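Local coordinates for regulatory protein E2 (Bovine papillomavirus type 1, PDB 2JEX), which probably helps initiate viral DNA replication together with E1 and regulates viral transcription, the chain here being its N-terminal transactivation domain, at residues I19-S22 and Q27-I30; L31-V36 and I73-S78; A69-E74 and T97-Y102; L77-L82 and R108-G113; E90-L95 and N136-T141. The protein carries 1 engineered substitution. All blocks are in the same frame, centred on the assembly; numbering follows the deposited sequence.

The five contacts run from the N-terminal helices of the transactivation domain to its antiparallel sheet. Interactions 1 and 2 join helix 26-48 to its two helical neighbours, and their centres lie about 11 Å apart. Interactions 3, 2 and 4 follow one another along helix 62-83. Between interactions 2 and 3, about 7 Å apart at their centres, Trp33 NE1 lies 2.8 Å from Thr97 O. Glu74 ties interaction 3 to interaction 4, its OE2 lying 2.7 Å from Arg108 NE. Interactions 4 and 5, with centres about 5 Å apart, use neighbouring strands of one sheet. His29 NE2 lies 2.6 Å from Trp92 O, which brings interaction 5 back to interaction 1.

Interaction 1: I19-S22 and Q27-I30; sequences IEKS and QDHI
Lys21 and Asp28 face each other beside the turn of a helical hairpin, in which helix 4-21 ends, the chain turns within a few residues and helix 26-48 begins. The contact is electrostatic and lies at the surface. Lys21 NZ stands 3.9 Å from Asp28 OD1, a long salt bridge that draws opposite charges together without a hydrogen bond. A lysine suits this place because its long, flexible chain can span the gap between the two helices while the ammonium group stays in water. Its CG lies anti to the backbone N (chi1 158°), which sends the chain out toward the second helix, and bends at the last two torsions then turn the amine. Besides the charge pair, Lys21 CD comes to 4.2 Å from Asp28 OD1, the two side chains crossing at about a right angle. In the backbone, Ser22, with positive phi, is the first residue to leave the helix after Lys21. Asp28, a short acid well placed at the start of the second helix, has a second partner in the turn: its OD1 is hydrogen-bonded to Ser23 OG.

Interaction 2: L31-V36 and I73-S78; sequences LYWTAV and IEMQLS
The seam between two antiparallel helices, 26-48 and 62-83, is filled by Trp33 and Met75. Met75 CB sits over the five-membered ring of the indole, 3.6 Å from its centroid and 15° off the normal, a CH-pi contact. Bends at the second and third torsions fold the rest of the methionine along the ring, carrying SD to 5.1 Å from the centroid of the six-membered ring of Trp33, an oblique Met-aromatic contact. Tyr32 CE2 covers the opposite face of the indole, which is thus sandwiched, and Trp33 NE1 is satisfied by a hydrogen bond to Thr97 O. A broad flat ring suits such a seam, and an unbranched thioether chain can mould itself to the ring.

These helices belong to the N-terminal helical bundle of the E2 transactivation domain, with helix 4-21 touching Tyr32 on the far side. The two segments approach to 8.3 Å between axes, with 151° between their directions. Thr34 and Gln76 also meet across the seam, though how closely is doubtful. The amide of Gln76 is occupied at both atoms, OE1 by Arg37 NH1 and NE2 by Gln80 OE1. Two hydroxyls turn back on their own helices. Thr34 OG1 donates to Leu31 O at 2.6 Å, from above the carbonyl plane and on the same face as Ala35 N. Ser78 OG donates to Glu74 O at 2.8 Å. The backbone N of Ser78 reaches that same oxygen from the opposite face.

Interaction 3: A69-E74 and T97-Y102; sequences AKQAIE and TSWDRY
Gln71 lies over Trp99 where the short helix 99-103 packs on helix 62-83, close to where the helical bundle meets the sheet of the domain. Gln71 CG rests 3.5 Å from the centroid of the six-membered ring, 14° off its normal. Beyond it the amide stacks over the indole, the two planes 28° apart, and makes no hydrogen bond to NE1. A glutamine suits the site, since its methylenes and its amide can both lie on an aromatic face. One turn on, Glu74 has two roles. Its OE1 comes to 3.5 Å from Trp99 CH2 at the ring edge, where the C-H rim carries partial positive charge. Its OE2 accepts a 2.8 Å hydrogen bond from Tyr102 OH on the anti side, tilted out of the carboxylate plane.

The same OE2 also takes a salt bridge from Arg108 NE, so a phenol and a guanidinium together fix the carboxylate. Trp99 and Tyr102 both have CG anti to the backbone N, which sends both rings toward helix 62-83. Ser98 at the N-cap position starts the helix that presents them: its O accepts from Tyr102 N at 3.0 Å, and its OG is hydrogen-bonded to Leu95 O.

Interaction 4: L77-L82 and R108-G113; sequences LSLQEL and RCFKKG
Phe110 carries the whole contact with Ser78, Leu79 and Leu82, and the residues around it set its place on strand 110-120. Arg108 comes first, in a loop and with positive phi. Cys109 follows, and its O accepts from Lys111 NZ at 2.7 Å, the donor lying above the carbonyl plane. Phe110 then points toward the helix, its CG beside the backbone N (chi1 -57°). Three helix residues receive the ring. Leu79 CD2 lies over one face, 3.9 Å from the centroid and 23° off the normal, a CH-pi contact. Ser78 CB meets the edge near the ring plane, 3.7 Å from Phe110 CE1. Leu82 CD1 comes in obliquely, 3.5 Å from Phe110 CD1. Leucine methyls fit round an aromatic ring in this buried place, and the small serine lets the ring edge come close to the helix. Lys111 shares its NZ with Pro106 O as well. Lys112 follows, its NZ hydrogen-bonded to Pro91 O.

The strand lies between strands 128-140 and 186-189 in the sheet, and Phe110 forms backbone hydrogen bonds with Tyr138 of the former. The directions of segments 77-82 and 110-113 differ by 62°, their axes 12.2 Å apart at closest approach. Leu79 also touches Ile30 and Trp33 of helix 26-48.

Interaction 5: E90-L95 and N136-T141; sequences EPWSLL and NLYMRT
Glu90 OE2 has two partners: Tyr138 OH gives it a weak hydrogen bond of 2.6 Å, and Lys112 NZ of the neighbouring strand forms a salt bridge with it. The lysine is the stronger partner, and its charge probably favours the ionised carboxylate. Glu90 reaches the phenol with an extended chain, from the direction opposite to that of Tyr138, so the two long side chains bridge backbones that stay far apart, 11.8 Å between Glu90 CA and Tyr138 CA.

Next to this polar pair the rings of Trp92 and Tyr138 make a T-shaped (edge-to-face) stack. The six-membered ring of Trp92 turns its edge to the face of Tyr138, with centroids 4.9 Å apart and planes at 61°. Trp92 CH2 does the touching, 3.4 Å from Tyr138 CD1 and off the centre of the phenol ring. Tyrosine suits this buried place by offering a face to the indole and a hydroxyl to the acid. Phe87 makes a second edge-to-face contact with Tyr138 and accepts from Trp92 NE1 through its O, while Lys112 adds a cation-pi contact to the indole.

Loop 90-95 lies between helix 26-48 and the sheet. On the helix side Trp92 O is hydrogen-bonded to His29 NE2; on the sheet side, strand 128-140 runs antiparallel between strands 110-120 and 145-152.

Interaction 1: I19-S22 and Q27-I30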
# COMPACT_ATOMS: atom_id res chain seq x y z
N ILE A 19 8.06 14.95 -4.61
CA ILE A 19 8.94 14.02 -3.90
C ILE A 19 9.95 14.79 -3.04
O ILE A 19 10.09 14.50 -1.84
CB ILE A 19 9.64 13.01 -4.86
CG1 ILE A 19 8.63 12.03 -5.47
CG2 ILE A 19 10.76 12.25 -4.14
CD1 ILE A 19 9.12 11.28 -6.72
N GLU A 20 10.61 15.78 -3.64
CA GLU A 20 11.54 16.65 -2.90
C GLU A 20 10.87 17.31 -1.70
O GLU A 20 11.41 17.29 -0.59
CB GLU A 20 12.13 17.74 -3.81
CG GLU A 20 13.24 17.26 -4.73
CD GLU A 20 13.90 18.40 -5.50
OE1 GLU A 20 14.56 19.26 -4.86
OE2 GLU A 20 13.76 18.44 -6.74
N LYS A 21 9.70 17.90 -1.93
CA LYS A 21 8.90 18.55 -0.89
C LYS A 21 8.56 17.59 0.25
O LYS A 21 8.63 17.97 1.42
CB LYS A 21 7.61 19.13 -1.50
CG LYS A 21 6.46 19.37 -0.53
CD LYS A 21 5.18 19.71 -1.26
CE LYS A 21 4.98 21.20 -1.39
NZ LYS A 21 4.36 21.75 -0.15
N SER A 22 8.21 16.36 -0.10
CA SER A 22 7.78 15.33 0.86
C SER A 22 6.72 15.86 1.83
O SER A 22 6.94 15.94 3.04
CB SER A 22 8.98 14.73 1.61
OG SER A 22 8.60 13.56 2.31
N GLN A 27 -3.65 16.59 -0.16
CA GLN A 27 -3.88 17.26 -1.43
C GLN A 27 -2.65 17.25 -2.34
O GLN A 27 -2.78 17.12 -3.55
CB GLN A 27 -4.37 18.69 -1.21
CG GLN A 27 -4.94 19.36 -2.45
CD GLN A 27 -6.01 18.52 -3.14
OE1 GLN A 27 -5.94 18.27 -4.34
NE2 GLN A 27 -7.00 18.07 -2.37
N ASP A 28 -1.47 17.38 -1.76
CA ASP A 28 -0.23 17.26 -2.51
C ASP A 28 -0.05 15.86 -3.11
O ASP A 28 0.53 15.70 -4.18
CB ASP A 28 0.97 17.61 -1.64
CG ASP A 28 1.05 19.09 -1.35
OD1 ASP A 28 1.16 19.46 -0.16
OD2 ASP A 28 1.00 19.89 -2.31
N HIS A 29 -0.57 14.84 -2.41
CA HIS A 29 -0.47 13.46 -2.88
C HIS A 29 -1.51 13.14 -3.95
O HIS A 29 -1.23 12.41 -4.89
CB HIS A 29 -0.55 12.50 -1.69
CG HIS A 29 0.49 12.77 -0.64
ND1 HIS A 29 1.81 13.02 -0.96
CD2 HIS A 29 0.41 12.85 0.70
CE1 HIS A 29 2.49 13.24 0.15
NE2 HIS A 29 1.67 13.14 1.17
N ILE A 30 -2.70 13.70 -3.79
CA ILE A 30 -3.69 13.70 -4.86
C ILE A 30 -3.06 14.27 -6.13
O ILE A 30 -3.13 13.65 -7.20
CB ILE A 30 -4.97 14.48 -4.46
CG1 ILE A 30 -5.70 13.74 -3.33
CG2 ILE A 30 -5.88 14.72 -5.70
CD1 ILE A 30 -6.87 14.47 -2.70

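Interaction 2: L31-V36 and I73-S78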
# COMPACT_ATOMS: atom_id res chain seq x y z
N LEU A 31 -2.41 15.43 -5.98
CA LEU A 31 -1.70 16.11 -7.07
C LEU A 31 -0.61 15.27 -7.70
O LEU A 31 -0.48 15.24 -8.91
CB LEU A 31 -1.11 17.42 -6.55
CG LEU A 31 -1.71 18.79 -6.89
CD1 LEU A 31 -3.18 18.72 -7.32
CD2 LEU A 31 -1.51 19.74 -5.72
N TYR A 32 0.19 14.62 -6.85
CA TYR A 32 1.26 13.72 -7.29
C TYR A 32 0.72 12.57 -8.13
O TYR A 32 1.29 12.24 -9.17
CB TYR A 32 2.07 13.20 -6.09
CG TYR A 32 2.98 12.03 -6.41
CD1 TYR A 32 4.27 12.24 -6.90
CD2 TYR A 32 2.55 10.72 -6.24
CE1 TYR A 32 5.11 11.17 -7.21
CE2 TYR A 32 3.37 9.64 -6.54
CZ TYR A 32 4.65 9.87 -7.03
OH TYR A 32 5.45 8.80 -7.33
N TRP A 33 -0.37 11.94 -7.69
CA TRP A 33 -0.90 10.79 -8.42
C TRP A 33 -1.59 11.16 -9.71
O TRP A 33 -1.60 10.38 -10.66
CB TRP A 33 -1.80 9.92 -7.55
CG TRP A 33 -0.99 9.07 -6.64
CD1 TRP A 33 -0.83 9.22 -5.29
CD2 TRP A 33 -0.16 7.96 -7.01
NE1 TRP A 33 0.02 8.26 -4.79
CE2 TRP A 33 0.45 7.47 -5.83
CE3 TRP A 33 0.11 7.32 -8.23
CZ2 TRP A 33 1.32 6.38 -5.82
CZ3 TRP A 33 0.97 6.22 -8.23
CH2 TRP A 33 1.57 5.77 -7.03
N THR A 34 -2.16 12.36 -9.74
CA THR A 34 -2.78 12.89 -10.94
C THR A 34 -1.73 13.21 -12.01
O THR A 34 -2.00 13.12 -13.21
CB THR A 34 -3.60 14.15 -10.62
OG1 THR A 34 -2.72 15.16 -10.13
CG2 THR A 34 -4.59 13.84 -9.53
N ALA A 35 -0.52 13.56 -11.56
CA ALA A 35 0.61 13.79 -12.44
C ALA A 35 1.21 12.48 -12.94
O ALA A 35 1.69 12.41 -14.07
CB ALA A 35 1.66 14.64 -11.75
N VAL A 36 1.19 11.45 -12.09
CA VAL A 36 1.62 10.10 -12.51
C VAL A 36 0.67 9.58 -13.59
O VAL A 36 1.11 9.00 -14.59
CB VAL A 36 1.72 9.09 -11.33
CG1 VAL A 36 2.18 7.71 -11.84
CG2 VAL A 36 2.71 9.58 -10.25
N ILE A 73 -4.65 6.21 -11.53
CA ILE A 73 -6.09 6.50 -11.53
C ILE A 73 -6.70 6.05 -10.18
O ILE A 73 -7.35 6.85 -9.48
CB ILE A 73 -6.81 5.83 -12.74
CG1 ILE A 73 -6.46 6.56 -14.04
CG2 ILE A 73 -8.32 5.82 -12.55
CD1 ILE A 73 -6.73 5.76 -15.34
N GLU A 74 -6.44 4.79 -9.83
CA GLU A 74 -6.93 4.18 -8.59
C GLU A 74 -6.50 4.94 -7.33
O GLU A 74 -7.30 5.11 -6.40
CB GLU A 74 -6.51 2.72 -8.49
CG GLU A 74 -7.02 2.04 -7.24
CD GLU A 74 -6.88 0.54 -7.27
OE1 GLU A 74 -6.30 0.00 -8.24
OE2 GLU A 74 -7.35 -0.11 -6.31
N MET A 75 -5.24 5.37 -7.31
CA MET A 75 -4.71 6.14 -6.20
C MET A 75 -5.36 7.52 -6.14
O MET A 75 -5.86 7.93 -5.10
CB MET A 75 -3.17 6.25 -6.28
CG MET A 75 -2.42 4.94 -6.09
SD MET A 75 -2.76 4.03 -4.55
CE MET A 75 -1.56 4.78 -3.45
N GLN A 76 -5.37 8.21 -7.27
CA GLN A 76 -5.99 9.53 -7.37
C GLN A 76 -7.44 9.57 -6.86
O GLN A 76 -7.76 10.36 -5.97
CB GLN A 76 -5.97 10.04 -8.81
CG GLN A 76 -6.65 11.38 -8.96
CD GLN A 76 -6.86 11.80 -10.41
OE1 GLN A 76 -6.23 11.28 -11.32
NE2 GLN A 76 -7.73 12.78 -10.61
N LEU A 77 -8.29 8.72 -7.43
CA LEU A 77 -9.71 8.66 -7.09
C LEU A 77 -9.93 8.23 -5.64
O LEU A 77 -10.76 8.82 -4.95
CB LEU A 77 -10.48 7.72 -8.04
CG LEU A 77 -10.42 8.07 -9.53
CD1 LEU A 77 -11.27 7.12 -10.36
CD2 LEU A 77 -10.80 9.53 -9.80
N SER A 78 -9.16 7.24 -5.19
CA SER A 78 -9.22 6.76 -3.81
C SER A 78 -8.87 7.87 -2.83
O SER A 78 -9.59 8.10 -1.86
CB SER A 78 -8.31 5.55 -3.60
OG SER A 78 -8.84 4.39 -4.20

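Interaction 3: A69-E74 and T97-Y102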
# COMPACT_ATOMS: atom_id res chain seq x y z
N ALA A 69 -0.60 3.98 -15.32
CA ALA A 69 -1.69 4.94 -15.38
C ALA A 69 -2.92 4.46 -14.61
O ALA A 69 -3.60 5.24 -13.95
CB ALA A 69 -2.07 5.24 -16.85
N LYS A 70 -3.21 3.17 -14.74
CA LYS A 70 -4.33 2.55 -14.05
C LYS A 70 -4.16 2.58 -12.54
O LYS A 70 -5.10 2.90 -11.81
CB LYS A 70 -4.58 1.13 -14.58
CG LYS A 70 -5.42 1.13 -15.86
CD LYS A 70 -5.31 -0.16 -16.64
CE LYS A 70 -5.95 -1.34 -15.93
NZ LYS A 70 -5.42 -2.62 -16.50
N GLN A 71 -2.94 2.27 -12.08
CA GLN A 71 -2.58 2.34 -10.66
C GLN A 71 -2.77 3.76 -10.14
O GLN A 71 -3.33 3.97 -9.07
CB GLN A 71 -1.13 1.91 -10.47
CG GLN A 71 -0.88 0.43 -10.82
CD GLN A 71 0.56 -0.01 -10.57
OE1 GLN A 71 0.84 -1.21 -10.38
NE2 GLN A 71 1.49 0.94 -10.58
N ALA A 72 -2.33 4.73 -10.93
CA ALA A 72 -2.40 6.14 -10.58
C ALA A 72 -3.83 6.66 -10.58
O ALA A 72 -4.19 7.44 -9.72
CB ALA A 72 -1.51 6.95 -11.50
N ILE A 73 -4.65 6.21 -11.53
CA ILE A 73 -6.09 6.50 -11.53
C ILE A 73 -6.70 6.05 -10.18
O ILE A 73 -7.35 6.85 -9.48
CB ILE A 73 -6.81 5.83 -12.74
CG1 ILE A 73 -6.46 6.56 -14.04
CG2 ILE A 73 -8.32 5.82 -12.55
CD1 ILE A 73 -6.73 5.76 -15.34
N GLU A 74 -6.44 4.79 -9.83
CA GLU A 74 -6.93 4.18 -8.59
C GLU A 74 -6.50 4.94 -7.33
O GLU A 74 -7.30 5.11 -6.40
CB GLU A 74 -6.51 2.72 -8.49
CG GLU A 74 -7.02 2.04 -7.24
CD GLU A 74 -6.88 0.54 -7.27
OE1 GLU A 74 -6.30 0.00 -8.24
OE2 GLU A 74 -7.35 -0.11 -6.31
N THR A 97 0.89 7.09 1.22
CA THR A 97 0.05 7.16 0.04
C THR A 97 0.76 6.58 -1.19
O THR A 97 0.48 6.97 -2.33
CB THR A 97 -0.39 8.61 -0.22
OG1 THR A 97 0.76 9.47 -0.21
CG2 THR A 97 -1.36 9.08 0.86
N SER A 98 1.67 5.63 -0.95
CA SER A 98 2.37 4.94 -2.02
C SER A 98 1.66 3.64 -2.41
O SER A 98 0.95 3.04 -1.61
CB SER A 98 3.84 4.68 -1.65
OG SER A 98 3.94 3.78 -0.57
N TRP A 99 1.85 3.23 -3.66
CA TRP A 99 1.21 2.03 -4.21
C TRP A 99 1.58 0.75 -3.47
O TRP A 99 0.71 -0.10 -3.20
CB TRP A 99 1.55 1.91 -5.69
CG TRP A 99 0.97 0.67 -6.32
CD1 TRP A 99 1.64 -0.54 -6.52
CD2 TRP A 99 -0.41 0.52 -6.82
NE1 TRP A 99 0.77 -1.43 -7.13
CE2 TRP A 99 -0.49 -0.81 -7.32
CE3 TRP A 99 -1.58 1.39 -6.90
CZ2 TRP A 99 -1.71 -1.31 -7.91
CZ3 TRP A 99 -2.76 0.87 -7.50
CH2 TRP A 99 -2.82 -0.45 -8.00
N ASP A 100 2.87 0.63 -3.10
CA ASP A 100 3.35 -0.54 -2.34
C ASP A 100 2.71 -0.61 -0.96
O ASP A 100 2.38 -1.70 -0.49
CB ASP A 100 4.88 -0.52 -2.21
CG ASP A 100 5.60 -0.80 -3.52
OD1 ASP A 100 4.99 -1.42 -4.42
OD2 ASP A 100 6.78 -0.39 -3.65
N ARG A 101 2.54 0.53 -0.31
CA ARG A 101 1.86 0.54 0.98
C ARG A 101 0.41 0.07 0.78
O ARG A 101 -0.08 -0.77 1.54
CB ARG A 101 1.92 1.93 1.62
CG ARG A 101 1.26 2.03 3.00
CD ARG A 101 2.13 1.47 4.12
NE ARG A 101 3.37 2.23 4.29
CZ ARG A 101 3.53 3.25 5.13
NH1 ARG A 101 2.54 3.67 5.91
NH2 ARG A 101 4.70 3.87 5.19
N TYR A 102 -0.24 0.61 -0.25
CA TYR A 102 -1.64 0.32 -0.57
C TYR A 102 -1.85 -1.16 -0.89
O TYR A 102 -2.90 -1.73 -0.62
CB TYR A 102 -2.04 1.18 -1.77
CG TYR A 102 -3.47 1.04 -2.25
CD1 TYR A 102 -4.55 1.45 -1.45
CD2 TYR A 102 -3.75 0.55 -3.52
CE1 TYR A 102 -5.87 1.34 -1.90
CE2 TYR A 102 -5.07 0.44 -3.98
CZ TYR A 102 -6.12 0.83 -3.16
OH TYR A 102 -7.41 0.72 -3.62

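Interaction 4: L77-L82 and R108-G113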
# COMPACT_ATOMS: atom_id res chain seq x y z
N LEU A 77 -8.29 8.72 -7.43
CA LEU A 77 -9.71 8.66 -7.09
C LEU A 77 -9.93 8.23 -5.64
O LEU A 77 -10.76 8.82 -4.95
CB LEU A 77 -10.48 7.72 -8.04
CG LEU A 77 -10.42 8.07 -9.53
CD1 LEU A 77 -11.27 7.12 -10.36
CD2 LEU A 77 -10.80 9.53 -9.80
N SER A 78 -9.16 7.24 -5.19
CA SER A 78 -9.22 6.76 -3.81
C SER A 78 -8.87 7.87 -2.83
O SER A 78 -9.59 8.10 -1.86
CB SER A 78 -8.31 5.55 -3.60
OG SER A 78 -8.84 4.39 -4.20
N LEU A 79 -7.76 8.55 -3.11
CA LEU A 79 -7.32 9.65 -2.26
C LEU A 79 -8.28 10.82 -2.26
O LEU A 79 -8.48 11.46 -1.22
CB LEU A 79 -5.90 10.10 -2.63
CG LEU A 79 -4.78 9.07 -2.47
CD1 LEU A 79 -3.50 9.56 -3.12
CD2 LEU A 79 -4.53 8.71 -0.98
N GLN A 80 -8.90 11.10 -3.42
CA GLN A 80 -9.88 12.18 -3.54
C GLN A 80 -11.10 11.89 -2.67
O GLN A 80 -11.66 12.80 -2.05
CB GLN A 80 -10.30 12.40 -4.99
CG GLN A 80 -9.28 13.11 -5.86
CD GLN A 80 -9.76 13.29 -7.31
OE1 GLN A 80 -9.04 13.81 -8.17
NE2 GLN A 80 -10.99 12.86 -7.57
N GLU A 81 -11.50 10.62 -2.63
CA GLU A 81 -12.58 10.18 -1.75
C GLU A 81 -12.19 10.36 -0.28
O GLU A 81 -12.97 10.90 0.51
CB GLU A 81 -12.96 8.73 -2.02
CG GLU A 81 -13.60 8.51 -3.39
CD GLU A 81 -14.16 7.10 -3.54
OE1 GLU A 81 -14.92 6.87 -4.50
OE2 GLU A 81 -13.85 6.24 -2.70
N LEU A 82 -10.98 9.92 0.07
CA LEU A 82 -10.44 10.06 1.43
C LEU A 82 -10.49 11.48 2.00
O LEU A 82 -10.89 11.66 3.14
CB LEU A 82 -8.99 9.59 1.48
CG LEU A 82 -8.67 8.34 2.29
CD1 LEU A 82 -7.22 7.93 2.02
CD2 LEU A 82 -8.91 8.54 3.79
N ARG A 108 -5.38 -3.22 -1.05
CA ARG A 108 -6.30 -2.15 -1.42
C ARG A 108 -6.83 -1.33 -0.23
O ARG A 108 -8.03 -1.07 -0.13
CB ARG A 108 -7.46 -2.66 -2.29
CG ARG A 108 -7.04 -3.19 -3.65
CD ARG A 108 -8.14 -3.02 -4.68
NE ARG A 108 -7.62 -2.75 -6.03
CZ ARG A 108 -6.55 -3.32 -6.59
NH1 ARG A 108 -5.84 -4.24 -5.93
NH2 ARG A 108 -6.19 -2.98 -7.82
N CYS A 109 -5.92 -0.92 0.65
CA CYS A 109 -6.23 0.04 1.72
C CYS A 109 -4.98 0.83 2.11
O CYS A 109 -3.86 0.32 2.02
CB CYS A 109 -6.87 -0.64 2.95
SG CYS A 109 -5.79 -1.69 3.99
N PHE A 110 -5.19 2.07 2.52
CA PHE A 110 -4.08 2.91 2.96
C PHE A 110 -3.74 2.61 4.42
O PHE A 110 -4.60 2.19 5.20
CB PHE A 110 -4.38 4.39 2.70
CG PHE A 110 -4.70 4.70 1.26
CD1 PHE A 110 -6.01 4.91 0.85
CD2 PHE A 110 -3.68 4.74 0.30
CE1 PHE A 110 -6.32 5.18 -0.49
CE2 PHE A 110 -3.98 5.01 -1.05
CZ PHE A 110 -5.29 5.23 -1.44
N LYS A 111 -2.46 2.78 4.77
CA LYS A 111 -1.95 2.28 6.04
C LYS A 111 -0.93 3.21 6.68
O LYS A 111 0.00 3.65 6.02
CB LYS A 111 -1.32 0.89 5.87
CG LYS A 111 -2.06 -0.06 4.94
CD LYS A 111 -1.50 -1.46 5.06
CE LYS A 111 -1.62 -2.26 3.79
NZ LYS A 111 -2.84 -2.00 2.97
N LYS A 112 -1.12 3.48 7.97
CA LYS A 112 -0.12 4.22 8.76
C LYS A 112 0.19 3.49 10.07
O LYS A 112 -0.63 2.72 10.57
CB LYS A 112 -0.59 5.66 9.03
CG LYS A 112 -0.83 6.50 7.76
CD LYS A 112 -0.94 7.98 8.06
CE LYS A 112 -2.30 8.32 8.64
NZ LYS A 112 -2.63 9.77 8.52
N GLY A 113 1.38 3.74 10.61
CA GLY A 113 1.79 3.16 11.89
C GLY A 113 2.37 1.76 11.73
O GLY A 113 1.73 0.77 12.07

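Interaction 5: E90-L95 and N136-T141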
# COMPACT_ATOMS: atom_id res chain seq x y z
N GLU A 90 -5.95 14.43 8.59
CA GLU A 90 -4.75 13.79 9.15
C GLU A 90 -3.50 14.05 8.31
O GLU A 90 -3.60 14.40 7.14
CB GLU A 90 -4.99 12.28 9.26
CG GLU A 90 -6.24 11.88 10.05
CD GLU A 90 -6.45 10.37 10.10
OE1 GLU A 90 -7.54 9.95 10.55
OE2 GLU A 90 -5.53 9.62 9.70
N PRO A 91 -2.30 13.90 8.92
CA PRO A 91 -1.08 14.01 8.11
C PRO A 91 -0.85 12.75 7.28
O PRO A 91 -0.97 11.64 7.79
CB PRO A 91 0.03 14.16 9.16
CG PRO A 91 -0.66 14.23 10.50
CD PRO A 91 -2.00 13.62 10.33
N TRP A 92 -0.52 12.94 6.00
CA TRP A 92 -0.26 11.84 5.08
C TRP A 92 1.04 12.11 4.37
O TRP A 92 1.20 13.13 3.72
CB TRP A 92 -1.38 11.71 4.04
CG TRP A 92 -2.66 11.21 4.61
CD1 TRP A 92 -3.67 11.96 5.15
CD2 TRP A 92 -3.08 9.85 4.72
NE1 TRP A 92 -4.69 11.15 5.58
CE2 TRP A 92 -4.35 9.85 5.34
CE3 TRP A 92 -2.49 8.62 4.36
CZ2 TRP A 92 -5.05 8.66 5.60
CZ3 TRP A 92 -3.19 7.44 4.62
CH2 TRP A 92 -4.46 7.48 5.23
N SER A 93 1.98 11.18 4.49
CA SER A 93 3.25 11.31 3.79
C SER A 93 3.20 10.66 2.40
O SER A 93 2.18 10.06 1.99
CB SER A 93 4.37 10.71 4.62
OG SER A 93 4.21 9.31 4.70
N LEU A 94 4.31 10.79 1.68
CA LEU A 94 4.48 10.11 0.40
C LEU A 94 4.34 8.59 0.56
O LEU A 94 3.61 7.95 -0.19
CB LEU A 94 5.83 10.48 -0.21
CG LEU A 94 5.95 11.90 -0.78
CD1 LEU A 94 7.40 12.20 -1.10
CD2 LEU A 94 5.09 12.07 -2.03
N LEU A 95 5.01 8.03 1.56
CA LEU A 95 4.97 6.59 1.78
C LEU A 95 3.60 6.06 2.22
O LEU A 95 3.22 4.95 1.82
CB LEU A 95 6.06 6.15 2.75
CG LEU A 95 7.47 6.15 2.14
CD1 LEU A 95 8.49 5.77 3.18
CD2 LEU A 95 7.56 5.22 0.91
N ASN A 136 -2.92 1.37 11.78
CA ASN A 136 -4.02 2.16 11.25
C ASN A 136 -4.28 1.85 9.78
O ASN A 136 -3.42 2.05 8.93
CB ASN A 136 -3.78 3.67 11.48
CG ASN A 136 -3.59 4.02 12.96
OD1 ASN A 136 -4.31 3.52 13.83
ND2 ASN A 136 -2.62 4.88 13.25
N LEU A 137 -5.48 1.34 9.51
CA LEU A 137 -5.88 0.93 8.17
C LEU A 137 -7.13 1.67 7.76
O LEU A 137 -8.11 1.74 8.51
CB LEU A 137 -6.14 -0.58 8.11
CG LEU A 137 -5.09 -1.60 8.56
CD1 LEU A 137 -5.63 -3.02 8.43
CD2 LEU A 137 -3.81 -1.45 7.77
N TYR A 138 -7.10 2.23 6.55
CA TYR A 138 -8.22 3.00 6.02
C TYR A 138 -8.79 2.30 4.79
O TYR A 138 -8.17 2.29 3.72
CB TYR A 138 -7.77 4.43 5.69
CG TYR A 138 -7.08 5.13 6.84
CD1 TYR A 138 -5.73 4.91 7.11
CD2 TYR A 138 -7.78 6.02 7.65
CE1 TYR A 138 -5.09 5.55 8.16
CE2 TYR A 138 -7.15 6.67 8.72
CZ TYR A 138 -5.80 6.42 8.96
OH TYR A 138 -5.16 7.05 10.00
N MET A 139 -9.97 1.70 4.95
CA MET A 139 -10.57 0.86 3.92
C MET A 139 -11.97 1.29 3.51
O MET A 139 -12.78 1.70 4.35
CB MET A 139 -10.56 -0.62 4.34
CG MET A 139 -10.71 -0.88 5.83
SD MET A 139 -10.22 -2.55 6.33
CE MET A 139 -11.59 -3.50 5.67
N ARG A 140 -12.24 1.21 2.22
CA ARG A 140 -13.55 1.53 1.69
C ARG A 140 -14.52 0.37 1.92
O ARG A 140 -14.25 -0.77 1.51
CB ARG A 140 -13.48 1.88 0.19
CG ARG A 140 -14.78 2.52 -0.34
CD ARG A 140 -14.60 3.15 -1.72
NE ARG A 140 -14.47 2.15 -2.78
CZ ARG A 140 -14.22 2.43 -4.06
NH1 ARG A 140 -14.05 3.69 -4.45
NH2 ARG A 140 -14.12 1.45 -4.95
N THR A 141 -15.61 0.68 2.60
CA THR A 141 -16.77 -0.20 2.72
C THR A 141 -17.82 0.35 1.76
O THR A 141 -17.55 1.34 1.06
CB THR A 141 -17.33 -0.19 4.17
OG1 THR A 141 -16.25 -0.13 5.11
CG2 THR A 141 -18.17 -1.44 4.46